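Local coordinates for protein alpha-1,4-endofucoidanase (Mariniflexile fucanivorans, PDB 6DLH) that cleaves internal alpha-1,4 linkages of fucoidan, a sulfated algal polysaccharide, as a calcium-binding retaining glycoside hydrolase of family GH107, at residues A326-T331 with N335-A340; L643-G648 with F652-T657; L552-D557 with D564-T569; P467-I472 with T485-E490; L46-L51 with L395-Y400. All coordinates share one frame; numbering follows the deposited sequence.

Contact 1 (A326-T331 with N335-A340). With CA (calcium ion), chain E.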
# COMPACT_ATOMS: atom_id res chain seq x y z
N ALA A 326 -17.74 -8.40 22.91
CA ALA A 326 -18.86 -8.15 22.01
C ALA A 326 -20.08 -8.99 22.36
O ALA A 326 -21.21 -8.53 22.17
CB ALA A 326 -18.44 -8.37 20.58
N PHE A 327 -19.88 -10.23 22.84
CA PHE A 327 -20.98 -11.18 22.81
C PHE A 327 -21.19 -11.86 24.16
O PHE A 327 -21.51 -13.04 24.20
CB PHE A 327 -20.80 -12.17 21.66
CG PHE A 327 -20.69 -11.50 20.31
CD1 PHE A 327 -21.76 -10.78 19.79
CD2 PHE A 327 -19.51 -11.57 19.58
CE1 PHE A 327 -21.65 -10.15 18.55
CE2 PHE A 327 -19.41 -10.94 18.35
CZ PHE A 327 -20.48 -10.24 17.84
N ARG A 328 -21.08 -11.10 25.26
CA ARG A 328 -21.32 -11.68 26.57
C ARG A 328 -22.80 -11.58 26.93
O ARG A 328 -23.16 -11.64 28.11
CB ARG A 328 -20.38 -11.08 27.63
CG ARG A 328 -19.28 -12.03 28.08
CD ARG A 328 -17.84 -11.63 27.86
NE ARG A 328 -17.20 -11.28 29.12
CZ ARG A 328 -15.92 -11.53 29.44
NH1 ARG A 328 -15.11 -12.14 28.60
NH2 ARG A 328 -15.47 -11.15 30.62
N ASP A 329 -23.65 -11.48 25.91
CA ASP A 329 -25.05 -11.10 26.07
C ASP A 329 -25.99 -12.18 25.54
O ASP A 329 -27.20 -12.03 25.61
CB ASP A 329 -25.32 -9.72 25.44
CG ASP A 329 -25.17 -9.66 23.92
OD1 ASP A 329 -24.55 -10.57 23.34
OD2 ASP A 329 -25.69 -8.70 23.33
N ASP A 330 -25.43 -13.27 25.01
CA ASP A 330 -26.25 -14.31 24.39
C ASP A 330 -26.13 -15.61 25.17
O ASP A 330 -25.68 -15.62 26.32
CB ASP A 330 -25.90 -14.46 22.90
CG ASP A 330 -24.48 -14.93 22.63
OD1 ASP A 330 -23.76 -15.21 23.61
OD2 ASP A 330 -24.11 -15.02 21.44
N THR A 331 -26.51 -16.72 24.52
CA THR A 331 -26.61 -18.02 25.18
C THR A 331 -25.44 -18.93 24.80
O THR A 331 -25.36 -20.05 25.29
CB THR A 331 -27.98 -18.67 24.91
OG1 THR A 331 -28.20 -18.76 23.51
CG2 THR A 331 -29.13 -17.93 25.55
N ASN A 335 -18.14 -17.75 22.44
CA ASN A 335 -17.85 -16.48 21.78
C ASN A 335 -17.58 -15.39 22.81
O ASN A 335 -17.63 -14.20 22.48
CB ASN A 335 -18.96 -16.09 20.79
CG ASN A 335 -20.31 -15.80 21.43
OD1 ASN A 335 -20.43 -15.63 22.64
ND2 ASN A 335 -21.34 -15.73 20.61
N ASP A 336 -17.26 -15.79 24.04
CA ASP A 336 -17.26 -14.87 25.17
C ASP A 336 -15.98 -14.05 25.23
O ASP A 336 -15.89 -13.12 26.04
CB ASP A 336 -17.52 -15.59 26.49
CG ASP A 336 -18.99 -15.79 26.81
OD1 ASP A 336 -19.85 -15.53 25.92
OD2 ASP A 336 -19.28 -16.18 27.96
N ASN A 337 -14.98 -14.39 24.41
CA ASN A 337 -13.73 -13.64 24.42
C ASN A 337 -13.56 -12.82 23.14
O ASN A 337 -12.57 -12.11 23.01
CB ASN A 337 -12.50 -14.53 24.67
CG ASN A 337 -12.53 -15.20 26.02
OD1 ASN A 337 -12.41 -16.42 26.11
ND2 ASN A 337 -12.69 -14.41 27.08
N VAL A 338 -14.53 -12.92 22.22
CA VAL A 338 -14.53 -12.12 21.01
C VAL A 338 -14.53 -10.64 21.39
O VAL A 338 -15.28 -10.20 22.25
CB VAL A 338 -15.72 -12.51 20.10
CG1 VAL A 338 -15.85 -11.61 18.88
CG2 VAL A 338 -15.63 -13.97 19.67
N VAL A 339 -13.62 -9.87 20.78
CA VAL A 339 -13.37 -8.50 21.19
C VAL A 339 -14.25 -7.54 20.39
O VAL A 339 -14.43 -7.69 19.18
CB VAL A 339 -11.87 -8.16 21.05
CG1 VAL A 339 -11.59 -6.67 21.18
CG2 VAL A 339 -11.03 -8.96 22.05
N ALA A 340 -14.83 -6.57 21.09
CA ALA A 340 -15.64 -5.55 20.44
C ALA A 340 -14.71 -4.59 19.69
O ALA A 340 -13.78 -4.05 20.29
CB ALA A 340 -16.48 -4.83 21.46
CA CA E . -21.60 -15.41 24.58
O HOH W 1 -17.56 -11.57 23.38
O HOH W 2 -22.84 -14.97 26.63
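Ala326 and Val338 join the two backbones, Ala326 N donating to Val338 O in a nearly straight bond, and Asn335 to Val338 then form a type I beta turn. Together 326-331 and 335-340 make a calcium-binding loop between helix 307-321 and the short strand 341-342 of the catalytic domain. Within this loop the calcium ion is held by Phe327 O, one side-chain oxygen each from Asp330, Asn335 and Asp336, a water molecule and the carbonyl oxygen of Arg332. Asp336 OD1 makes a short bond of 2.2 Å to the ion. Asn335 serves twice: OD1 binds the metal at 2.3 Å, while ND2 reaches the syn lone pair of Asp330 OD2, 3.0 Å away. Amide and carboxylate are nearly coplanar, 13° apart, and this bond, together with the metal bonds, restrains the rotation of both groups. The Phe327 ring meets Val338 CG1 at its edge, 3.7 Å from CE2. A water accepts from Phe327 N and donates to the carbonyl oxygens of Asn335 and Val338. At the outer side the Arg328 chain, bent at chi2 and chi3, curls over Asp336 and sets NH1 2.8 Å from Asp336 O, the acceptor lying in the guanidinium plane.

Contact 2 (L643-G648 with F652-T657)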
# COMPACT_ATOMS: atom_id res chain seq x y z
N LEU A 643 -3.41 10.21 -41.82
CA LEU A 643 -3.93 10.30 -40.47
C LEU A 643 -5.43 10.57 -40.54
O LEU A 643 -5.85 11.71 -40.73
CB LEU A 643 -3.20 11.41 -39.71
CG LEU A 643 -1.94 10.99 -38.96
CD1 LEU A 643 -0.79 10.71 -39.92
CD2 LEU A 643 -1.53 12.04 -37.93
N ASN A 644 -6.21 9.49 -40.42
CA ASN A 644 -7.66 9.56 -40.37
C ASN A 644 -8.08 9.96 -38.95
O ASN A 644 -7.87 9.20 -38.00
CB ASN A 644 -8.30 8.24 -40.82
CG ASN A 644 -9.78 8.37 -41.14
OD1 ASN A 644 -10.33 9.47 -41.14
ND2 ASN A 644 -10.42 7.25 -41.43
N LEU A 645 -8.66 11.16 -38.82
CA LEU A 645 -8.94 11.78 -37.54
C LEU A 645 -10.42 11.65 -37.17
O LEU A 645 -11.18 10.98 -37.86
CB LEU A 645 -8.50 13.25 -37.59
CG LEU A 645 -7.21 13.59 -36.86
CD1 LEU A 645 -6.09 12.61 -37.20
CD2 LEU A 645 -6.77 15.02 -37.16
N THR A 646 -10.80 12.26 -36.04
CA THR A 646 -12.14 12.18 -35.50
C THR A 646 -13.07 13.09 -36.29
O THR A 646 -12.71 14.21 -36.63
CB THR A 646 -12.17 12.60 -34.02
OG1 THR A 646 -11.15 11.89 -33.32
CG2 THR A 646 -13.50 12.36 -33.34
N ASP A 647 -14.29 12.58 -36.55
CA ASP A 647 -15.37 13.31 -37.18
C ASP A 647 -15.54 14.69 -36.56
O ASP A 647 -15.32 14.89 -35.37
CB ASP A 647 -16.70 12.55 -37.09
CG ASP A 647 -16.74 11.30 -37.95
OD1 ASP A 647 -15.75 11.03 -38.65
OD2 ASP A 647 -17.79 10.60 -37.91
N GLY A 648 -15.91 15.65 -37.42
CA GLY A 648 -16.38 16.96 -37.01
C GLY A 648 -17.90 17.06 -37.17
O GLY A 648 -18.51 16.22 -37.84
N PHE A 652 -20.16 23.05 -34.78
CA PHE A 652 -19.56 22.72 -33.50
C PHE A 652 -18.04 22.87 -33.59
O PHE A 652 -17.44 22.44 -34.57
CB PHE A 652 -19.98 21.32 -33.05
CG PHE A 652 -21.43 21.23 -32.65
CD1 PHE A 652 -21.85 21.65 -31.39
CD2 PHE A 652 -22.38 20.76 -33.54
CE1 PHE A 652 -23.18 21.58 -31.03
CE2 PHE A 652 -23.72 20.69 -33.18
CZ PHE A 652 -24.12 21.10 -31.92
N ALA A 653 -17.45 23.51 -32.58
CA ALA A 653 -16.01 23.70 -32.53
C ALA A 653 -15.33 22.33 -32.54
O ALA A 653 -15.77 21.39 -31.88
CB ALA A 653 -15.61 24.52 -31.33
N TYR A 654 -14.26 22.24 -33.35
CA TYR A 654 -13.49 21.03 -33.51
C TYR A 654 -12.17 21.20 -32.78
O TYR A 654 -11.62 22.31 -32.75
CB TYR A 654 -13.23 20.77 -35.00
CG TYR A 654 -12.55 19.46 -35.30
CD1 TYR A 654 -13.28 18.30 -35.47
CD2 TYR A 654 -11.16 19.38 -35.41
CE1 TYR A 654 -12.66 17.09 -35.74
CE2 TYR A 654 -10.53 18.17 -35.67
CZ TYR A 654 -11.28 17.03 -35.84
OH TYR A 654 -10.68 15.83 -36.10
N ASN A 655 -11.68 20.10 -32.21
CA ASN A 655 -10.40 20.06 -31.53
C ASN A 655 -9.79 18.67 -31.69
O ASN A 655 -10.50 17.67 -31.62
CB ASN A 655 -10.51 20.43 -30.04
CG ASN A 655 -10.71 21.92 -29.82
OD1 ASN A 655 -9.77 22.70 -29.96
ND2 ASN A 655 -11.92 22.31 -29.47
N TYR A 656 -8.46 18.64 -31.91
CA TYR A 656 -7.68 17.42 -31.96
C TYR A 656 -6.20 17.75 -31.79
O TYR A 656 -5.67 18.62 -32.49
CB TYR A 656 -7.88 16.69 -33.29
CG TYR A 656 -7.48 15.24 -33.28
CD1 TYR A 656 -6.14 14.86 -33.30
CD2 TYR A 656 -8.43 14.24 -33.25
CE1 TYR A 656 -5.77 13.53 -33.30
CE2 TYR A 656 -8.08 12.90 -33.24
CZ TYR A 656 -6.74 12.54 -33.27
OH TYR A 656 -6.40 11.22 -33.27
N THR A 657 -5.54 17.05 -30.85
CA THR A 657 -4.15 17.32 -30.53
C THR A 657 -3.26 16.25 -31.17
O THR A 657 -3.45 15.06 -30.94
CB THR A 657 -3.94 17.51 -29.02
OG1 THR A 657 -4.56 18.72 -28.60
CG2 THR A 657 -2.48 17.56 -28.62
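Two tyrosines of strand 654-659 pack against the irregular middle of strand 642-649, a side-chain contact between strands in different sheets of the last Ig-like beta-sandwich of this chain. The touching parts run in nearly opposite directions, 164° apart. Leu645 rests on Tyr656: its CG sits over the centre of the ring, 3.6 Å from the centroid and 4° off the normal, a CH-pi contact in which both methyls also lie on the ring. Thr646 approaches the same ring from its edge, with OG1 3.2 Å from Tyr656 CE2. Tyr654, with CG trans to its own N (chi1 -175°), stretches across to the facing strand and gives its hydroxyl proton to Thr646 O; OH is 2.7 Å from that oxygen, in the carbonyl plane and on a lone pair. Its CD1 lies 3.7 Å from Gly648 CA. A serine in place of Tyr656 would probably deprive Leu645 of the flat surface it lies on and open a gap between the strands. Around this pair, strand 720-729 bonds to the 643-648 backbone and packs on Leu645 and Tyr654 through Ile724 and Ile726, while Leu695 of strand 692-697 meets Leu645 from the other sheet.

Contact 3 (L552-D557 with D564-T569). With CA (calcium ion), chain G.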
# COMPACT_ATOMS: atom_id res chain seq x y z
N LEU A 552 16.19 1.06 -6.66
CA LEU A 552 17.43 0.64 -6.03
C LEU A 552 17.14 0.43 -4.55
O LEU A 552 16.62 1.33 -3.90
CB LEU A 552 18.48 1.73 -6.26
CG LEU A 552 18.81 2.02 -7.72
CD1 LEU A 552 19.77 3.20 -7.84
CD2 LEU A 552 19.40 0.79 -8.40
N LYS A 553 17.46 -0.76 -4.03
CA LYS A 553 17.02 -1.13 -2.69
C LYS A 553 18.17 -1.70 -1.87
O LYS A 553 18.91 -2.57 -2.32
CB LYS A 553 15.87 -2.15 -2.77
CG LYS A 553 14.61 -1.66 -3.47
CD LYS A 553 13.39 -2.51 -3.16
CE LYS A 553 13.37 -3.82 -3.90
NZ LYS A 553 12.45 -4.79 -3.26
N LEU A 554 18.28 -1.20 -0.63
CA LEU A 554 19.22 -1.70 0.36
C LEU A 554 19.07 -3.22 0.45
O LEU A 554 17.95 -3.74 0.53
CB LEU A 554 18.91 -1.02 1.69
CG LEU A 554 19.86 -1.30 2.86
CD1 LEU A 554 21.21 -0.62 2.66
CD2 LEU A 554 19.23 -0.84 4.18
N GLY A 555 20.21 -3.93 0.38
CA GLY A 555 20.23 -5.37 0.53
C GLY A 555 20.07 -6.11 -0.80
O GLY A 555 20.20 -7.33 -0.86
N VAL A 556 19.78 -5.35 -1.87
CA VAL A 556 19.62 -5.91 -3.21
C VAL A 556 20.66 -5.28 -4.12
O VAL A 556 21.47 -5.98 -4.73
CB VAL A 556 18.20 -5.69 -3.77
CG1 VAL A 556 17.99 -6.40 -5.10
CG2 VAL A 556 17.11 -6.10 -2.78
N ASP A 557 20.65 -3.94 -4.18
CA ASP A 557 21.46 -3.20 -5.15
C ASP A 557 22.67 -2.56 -4.48
O ASP A 557 23.67 -2.28 -5.15
CB ASP A 557 20.60 -2.22 -5.94
CG ASP A 557 19.41 -2.89 -6.60
OD1 ASP A 557 19.64 -3.73 -7.48
OD2 ASP A 557 18.27 -2.58 -6.21
N ASP A 564 24.86 1.56 8.54
CA ASP A 564 24.86 3.01 8.50
C ASP A 564 23.82 3.49 7.49
O ASP A 564 23.60 2.83 6.48
CB ASP A 564 26.24 3.57 8.15
CG ASP A 564 27.34 3.22 9.15
OD1 ASP A 564 27.04 3.15 10.36
OD2 ASP A 564 28.48 3.01 8.72
N VAL A 565 23.19 4.64 7.79
CA VAL A 565 22.26 5.31 6.90
C VAL A 565 23.01 5.75 5.64
O VAL A 565 24.11 6.29 5.74
CB VAL A 565 21.55 6.49 7.60
CG1 VAL A 565 22.51 7.47 8.27
CG2 VAL A 565 20.59 7.23 6.67
N LEU A 566 22.39 5.52 4.47
CA LEU A 566 23.07 5.69 3.20
C LEU A 566 22.39 6.76 2.35
O LEU A 566 21.18 6.94 2.43
CB LEU A 566 23.09 4.35 2.44
CG LEU A 566 23.76 3.19 3.17
CD1 LEU A 566 23.74 1.93 2.31
CD2 LEU A 566 25.20 3.54 3.56
N THR A 567 23.20 7.43 1.52
CA THR A 567 22.74 8.39 0.53
C THR A 567 23.27 7.96 -0.84
O THR A 567 24.44 7.61 -0.97
CB THR A 567 23.26 9.80 0.85
OG1 THR A 567 22.94 10.08 2.22
CG2 THR A 567 22.72 10.87 -0.07
N ILE A 568 22.38 8.00 -1.84
CA ILE A 568 22.74 7.72 -3.22
C ILE A 568 22.66 9.02 -4.01
O ILE A 568 21.74 9.81 -3.82
CB ILE A 568 21.82 6.64 -3.83
CG1 ILE A 568 21.91 5.33 -3.05
CG2 ILE A 568 22.12 6.44 -5.31
CD1 ILE A 568 20.90 4.31 -3.49
N THR A 569 23.65 9.21 -4.89
CA THR A 569 23.75 10.38 -5.74
C THR A 569 24.06 9.91 -7.16
O THR A 569 24.84 8.97 -7.35
CB THR A 569 24.90 11.30 -5.29
OG1 THR A 569 24.82 11.46 -3.87
CG2 THR A 569 24.88 12.65 -5.96
CA CA G . 29.74 1.80 6.93
O HOH W 3 31.69 2.91 8.21
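Leu554 and Leu566 meet through their methyl groups at the margin of the core of an Ig-like beta-sandwich, just past the end of strand 550-553 and just before strand 567-572 of the other sheet. From CB, which is directed at the opposite segment, Leu554 runs to CG, placed trans to the backbone N (chi1 -175°), and on to CD1. Neither CB nor CG comes close to the facing segment; the touch is made by CD1, 3.6 Å from Leu566 CD1. The two side chains stand at about a right angle. Leu566 also touches Phe558, Val607, Asp560 and Asp609. One layer along, Leu552 CB looks at Ile568 CD1 over a looser 4.5 Å, and Phe558 packs on both residues. The contact is purely apolar and small, with the backbones well apart, the nearest pairs of CA atoms being 8.8 Å (Leu554 and Leu566) and 9.3 Å (Leu552 and Ile568). Past Leu554 the chain turns back, Lys553 O accepting from the backbone N of both Val556 and Asp557. Asp564, two residues before Leu566, binds a calcium ion completed by Gly528, Asp560, Glu562, Asp609 and water; through its touch on the ligands Asp560 and Asp609, Leu566 borders this metal site. The metal is reached by Asp564 OD2 at 2.5 Å.

Contact 4 (P467-I472 with T485-E490)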
# COMPACT_ATOMS: atom_id res chain seq x y z
N PRO A 467 23.41 -8.08 27.94
CA PRO A 467 24.81 -8.16 27.54
C PRO A 467 25.70 -7.52 28.60
O PRO A 467 25.37 -6.47 29.15
CB PRO A 467 24.86 -7.34 26.23
CG PRO A 467 23.43 -7.38 25.71
CD PRO A 467 22.57 -7.37 26.96
N ALA A 468 26.81 -8.21 28.93
CA ALA A 468 27.78 -7.73 29.89
C ALA A 468 28.36 -6.39 29.40
O ALA A 468 28.82 -5.59 30.21
CB ALA A 468 28.88 -8.76 30.07
N TRP A 469 28.30 -6.18 28.08
CA TRP A 469 28.91 -5.03 27.43
C TRP A 469 28.01 -3.79 27.47
O TRP A 469 28.48 -2.70 27.18
CB TRP A 469 29.35 -5.37 26.00
CG TRP A 469 28.31 -6.01 25.13
CD1 TRP A 469 28.17 -7.34 24.86
CD2 TRP A 469 27.28 -5.34 24.38
NE1 TRP A 469 27.13 -7.55 24.00
CE2 TRP A 469 26.56 -6.35 23.68
CE3 TRP A 469 26.88 -4.00 24.22
CZ2 TRP A 469 25.47 -6.05 22.86
CZ3 TRP A 469 25.81 -3.72 23.40
CH2 TRP A 469 25.11 -4.73 22.74
N LEU A 470 26.73 -3.97 27.87
CA LEU A 470 25.73 -2.92 27.78
C LEU A 470 25.71 -2.07 29.06
O LEU A 470 25.66 -2.60 30.17
CB LEU A 470 24.36 -3.55 27.52
CG LEU A 470 23.22 -2.59 27.15
CD1 LEU A 470 23.36 -2.07 25.72
CD2 LEU A 470 21.86 -3.25 27.35
N THR A 471 25.79 -0.74 28.88
CA THR A 471 25.56 0.24 29.93
C THR A 471 24.25 0.98 29.63
O THR A 471 23.89 1.20 28.47
CB THR A 471 26.76 1.18 30.11
OG1 THR A 471 27.94 0.46 30.44
CG2 THR A 471 26.54 2.25 31.16
N ILE A 472 23.53 1.34 30.70
CA ILE A 472 22.31 2.12 30.64
C ILE A 472 22.53 3.39 31.46
O ILE A 472 22.59 3.34 32.69
CB ILE A 472 21.10 1.31 31.13
CG1 ILE A 472 20.80 0.13 30.19
CG2 ILE A 472 19.88 2.21 31.31
CD1 ILE A 472 19.61 -0.71 30.58
N THR A 485 30.07 -1.83 23.35
CA THR A 485 30.56 -2.47 22.14
C THR A 485 30.51 -3.98 22.32
O THR A 485 31.23 -4.52 23.16
CB THR A 485 31.96 -1.98 21.76
OG1 THR A 485 31.88 -0.57 21.56
CG2 THR A 485 32.49 -2.63 20.50
N PRO A 486 29.66 -4.71 21.56
CA PRO A 486 29.70 -6.17 21.56
C PRO A 486 31.05 -6.59 20.99
O PRO A 486 31.55 -5.95 20.07
CB PRO A 486 28.57 -6.57 20.60
CG PRO A 486 28.36 -5.34 19.73
CD PRO A 486 28.64 -4.17 20.65
N PRO A 487 31.70 -7.65 21.54
CA PRO A 487 32.88 -8.24 20.92
C PRO A 487 32.51 -8.88 19.58
O PRO A 487 31.33 -9.12 19.32
CB PRO A 487 33.34 -9.31 21.92
CG PRO A 487 32.09 -9.62 22.73
CD PRO A 487 31.34 -8.31 22.81
N VAL A 488 33.54 -9.16 18.76
CA VAL A 488 33.40 -9.77 17.44
C VAL A 488 32.76 -11.16 17.59
O VAL A 488 32.09 -11.63 16.67
CB VAL A 488 34.75 -9.84 16.70
CG1 VAL A 488 34.61 -10.38 15.29
CG2 VAL A 488 35.48 -8.50 16.69
N SER A 489 32.97 -11.78 18.75
CA SER A 489 32.54 -13.15 19.02
C SER A 489 31.10 -13.22 19.53
O SER A 489 30.59 -14.31 19.77
CB SER A 489 33.49 -13.83 19.98
OG SER A 489 33.75 -13.00 21.11
N GLU A 490 30.45 -12.05 19.68
CA GLU A 490 29.07 -11.97 20.13
C GLU A 490 28.15 -12.55 19.05
O GLU A 490 28.21 -12.12 17.89
CB GLU A 490 28.68 -10.54 20.53
CG GLU A 490 27.20 -10.35 20.80
CD GLU A 490 26.69 -10.89 22.13
OE1 GLU A 490 26.79 -10.17 23.14
OE2 GLU A 490 26.19 -12.03 22.14
O HOH W 4 31.48 -1.95 25.90
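Trp469 lies flat on Pro486 at one end of the first Ig-like domain, where a type I turn leading into strand 471-476 meets the proline-rich loop after strand 479-484. The indole owes its place to its first torsion: CG stands between the backbone N and the carbonyl carbon (chi1 51°), and with chi2 at -99° the ring plane is turned to face the second segment. Pro486 CA lies 3.6 Å from the centroid of the five-membered ring and only 1° off its normal, a CH-pi contact, while Pro486 CB comes 3.7 Å from CE2. The proline's CD lies over the six-membered ring, on the same face, near CZ3. On the opposite face Pro467 CB sits toward the rim, so the indole is sandwiched between two prolines. Pro487 CD adds a lesser touch at CD1, and Thr485 O stands 3.5 Å from Trp469 CB. The polar edge of the ring is settled by Glu490, whose chain leaves with CG trans to N and bends at chi2, turning the carboxylate back toward the indole. Both oxygens also have hydrogen bonds outside the contact, OE1 with Tyr494 OH and OE2 with Ser492 OG, which would help to hold the acceptor in place. Carboxylate and indole planes are steeply inclined, yet Trp469 NE1 donates almost within its own ring plane to the anti lone pair of Glu490 OE1, 2.8 Å away.

Contact 5 (L46-L51 with L395-Y400)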
# COMPACT_ATOMS: atom_id res chain seq x y z
N LEU A 46 -5.94 1.46 19.56
CA LEU A 46 -6.25 2.54 18.64
C LEU A 46 -5.54 2.28 17.31
O LEU A 46 -4.31 2.18 17.27
CB LEU A 46 -5.77 3.85 19.27
CG LEU A 46 -5.86 5.09 18.37
CD1 LEU A 46 -7.31 5.38 17.98
CD2 LEU A 46 -5.26 6.30 19.08
N GLY A 47 -6.32 2.20 16.23
CA GLY A 47 -5.77 1.90 14.91
C GLY A 47 -6.02 3.00 13.88
O GLY A 47 -6.88 3.86 14.08
N MET A 48 -5.26 2.96 12.79
CA MET A 48 -5.38 3.91 11.69
C MET A 48 -5.46 3.12 10.39
O MET A 48 -5.32 1.89 10.40
CB MET A 48 -4.17 4.86 11.64
CG MET A 48 -3.84 5.49 12.99
SD MET A 48 -2.45 6.64 12.92
CE MET A 48 -3.22 8.12 12.24
N LEU A 49 -5.71 3.82 9.28
CA LEU A 49 -5.87 3.16 7.99
C LEU A 49 -5.00 3.85 6.95
O LEU A 49 -5.07 5.07 6.80
CB LEU A 49 -7.35 3.20 7.56
CG LEU A 49 -7.62 2.61 6.18
CD1 LEU A 49 -7.33 1.12 6.17
CD2 LEU A 49 -9.05 2.87 5.72
N TRP A 50 -4.21 3.04 6.22
CA TRP A 50 -3.36 3.54 5.16
C TRP A 50 -3.64 2.75 3.88
O TRP A 50 -3.26 1.59 3.75
CB TRP A 50 -1.89 3.46 5.58
CG TRP A 50 -0.93 4.22 4.71
CD1 TRP A 50 -0.61 5.54 4.79
CD2 TRP A 50 -0.13 3.67 3.64
NE1 TRP A 50 0.33 5.86 3.84
CE2 TRP A 50 0.64 4.74 3.12
CE3 TRP A 50 0.00 2.40 3.07
CZ2 TRP A 50 1.53 4.56 2.07
CZ3 TRP A 50 0.89 2.22 2.03
CH2 TRP A 50 1.64 3.29 1.53
N LEU A 51 -4.35 3.40 2.95
CA LEU A 51 -4.92 2.68 1.82
C LEU A 51 -4.73 3.49 0.54
O LEU A 51 -5.50 4.42 0.25
CB LEU A 51 -6.39 2.35 2.11
CG LEU A 51 -7.17 1.61 1.02
CD1 LEU A 51 -6.50 0.29 0.66
CD2 LEU A 51 -8.61 1.37 1.45
N LEU A 395 0.45 10.38 0.19
CA LEU A 395 0.04 9.29 1.05
C LEU A 395 0.36 9.62 2.50
O LEU A 395 0.90 8.79 3.23
CB LEU A 395 0.71 7.99 0.56
CG LEU A 395 0.38 7.58 -0.87
CD1 LEU A 395 1.13 6.31 -1.24
CD2 LEU A 395 -1.11 7.36 -1.06
N THR A 396 0.03 10.85 2.90
CA THR A 396 0.11 11.28 4.29
C THR A 396 -1.26 11.82 4.69
O THR A 396 -2.10 12.04 3.82
CB THR A 396 1.24 12.30 4.47
OG1 THR A 396 1.01 13.37 3.55
CG2 THR A 396 2.62 11.71 4.25
N LEU A 397 -1.48 12.03 6.00
CA LEU A 397 -2.77 12.41 6.55
C LEU A 397 -3.15 13.81 6.08
O LEU A 397 -2.30 14.69 5.98
CB LEU A 397 -2.72 12.40 8.08
CG LEU A 397 -2.56 11.04 8.78
CD1 LEU A 397 -2.42 11.24 10.28
CD2 LEU A 397 -3.73 10.11 8.48
N GLN A 398 -4.45 13.98 5.82
CA GLN A 398 -5.08 15.30 5.87
C GLN A 398 -4.68 15.99 7.17
O GLN A 398 -4.72 15.38 8.25
CB GLN A 398 -6.60 15.16 5.82
CG GLN A 398 -7.14 14.83 4.43
CD GLN A 398 -7.11 16.01 3.50
OE1 GLN A 398 -6.68 17.11 3.86
NE2 GLN A 398 -7.59 15.80 2.28
N PRO A 399 -4.27 17.27 7.11
CA PRO A 399 -3.88 18.01 8.31
C PRO A 399 -4.90 17.88 9.44
O PRO A 399 -4.51 17.76 10.60
CB PRO A 399 -3.77 19.45 7.79
CG PRO A 399 -3.32 19.28 6.36
CD PRO A 399 -4.11 18.08 5.88
N TYR A 400 -6.21 17.87 9.12
CA TYR A 400 -7.22 17.81 10.17
C TYR A 400 -7.18 16.46 10.90
O TYR A 400 -7.43 16.40 12.10
CB TYR A 400 -8.63 18.15 9.68
CG TYR A 400 -9.32 17.08 8.89
CD1 TYR A 400 -9.89 15.97 9.51
CD2 TYR A 400 -9.39 17.16 7.51
CE1 TYR A 400 -10.49 14.96 8.78
CE2 TYR A 400 -10.01 16.17 6.77
CZ TYR A 400 -10.57 15.08 7.40
OH TYR A 400 -11.19 14.13 6.65
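Trp50 sends its ring toward Leu395 because CG lies trans to the backbone N (chi1 -167°), and chi2 of 85° then turns the pyrrole N-H to the facing backbone. Its CB is not aimed across the contact; the reach comes from the length of the indole. NE1 donates to Leu395 O over 3.0 Å in a fairly straight bond. The oxygen is close to the indole plane, whereas the donor is tilted 34° from the plane of the carbonyl. Beside this bond the side chain of Leu395 runs past the benzo end of the ring at about a right angle to it, with CD1 and CB each 3.8 Å from Trp50 CZ2. Strand 46-49 is the first strand of the catalytic beta/alpha barrel and lies in its parallel sheet between strands 80-84 and 377-379; segment 395-400 leads into helix 399-415, with Gln398 as its N-cap residue. The two pieces are thus early and late parts of one domain. Two residues before Trp50, Met48, its chain bent at chi3, brings CE to 3.8 Å from Leu397 CD1. A leucine in place of Trp50 is likely to leave Leu395 O without its N-H donor and open a gap beside Leu395 CD1. Phe68 of helix 66-71 touches Met48, Leu397 and the Trp50 ring, and Trp133 meets that indole edge-to-face.

Overall arrangement
Along the chain, contact 5 comes first and encloses contact 1; contacts 4, 3 and 2 follow in that order. Contacts 5 and 1 belong to the catalytic domain: contact 5 joins its first strand to the lead-in of helix 399-415, and contact 1 forms a calcium loop before strand 341-342, their centres about 30 Å apart. The other three each lie in a separate Ig-like domain. Contacts 4 and 3 are about 27 Å apart between centres, whereas contacts 4 and 2 are about 75 Å apart. No two contacts touch; each is local to the domain that holds it, and the three Ig-like modules arch round the catalytic domain, the middle one coming close to it.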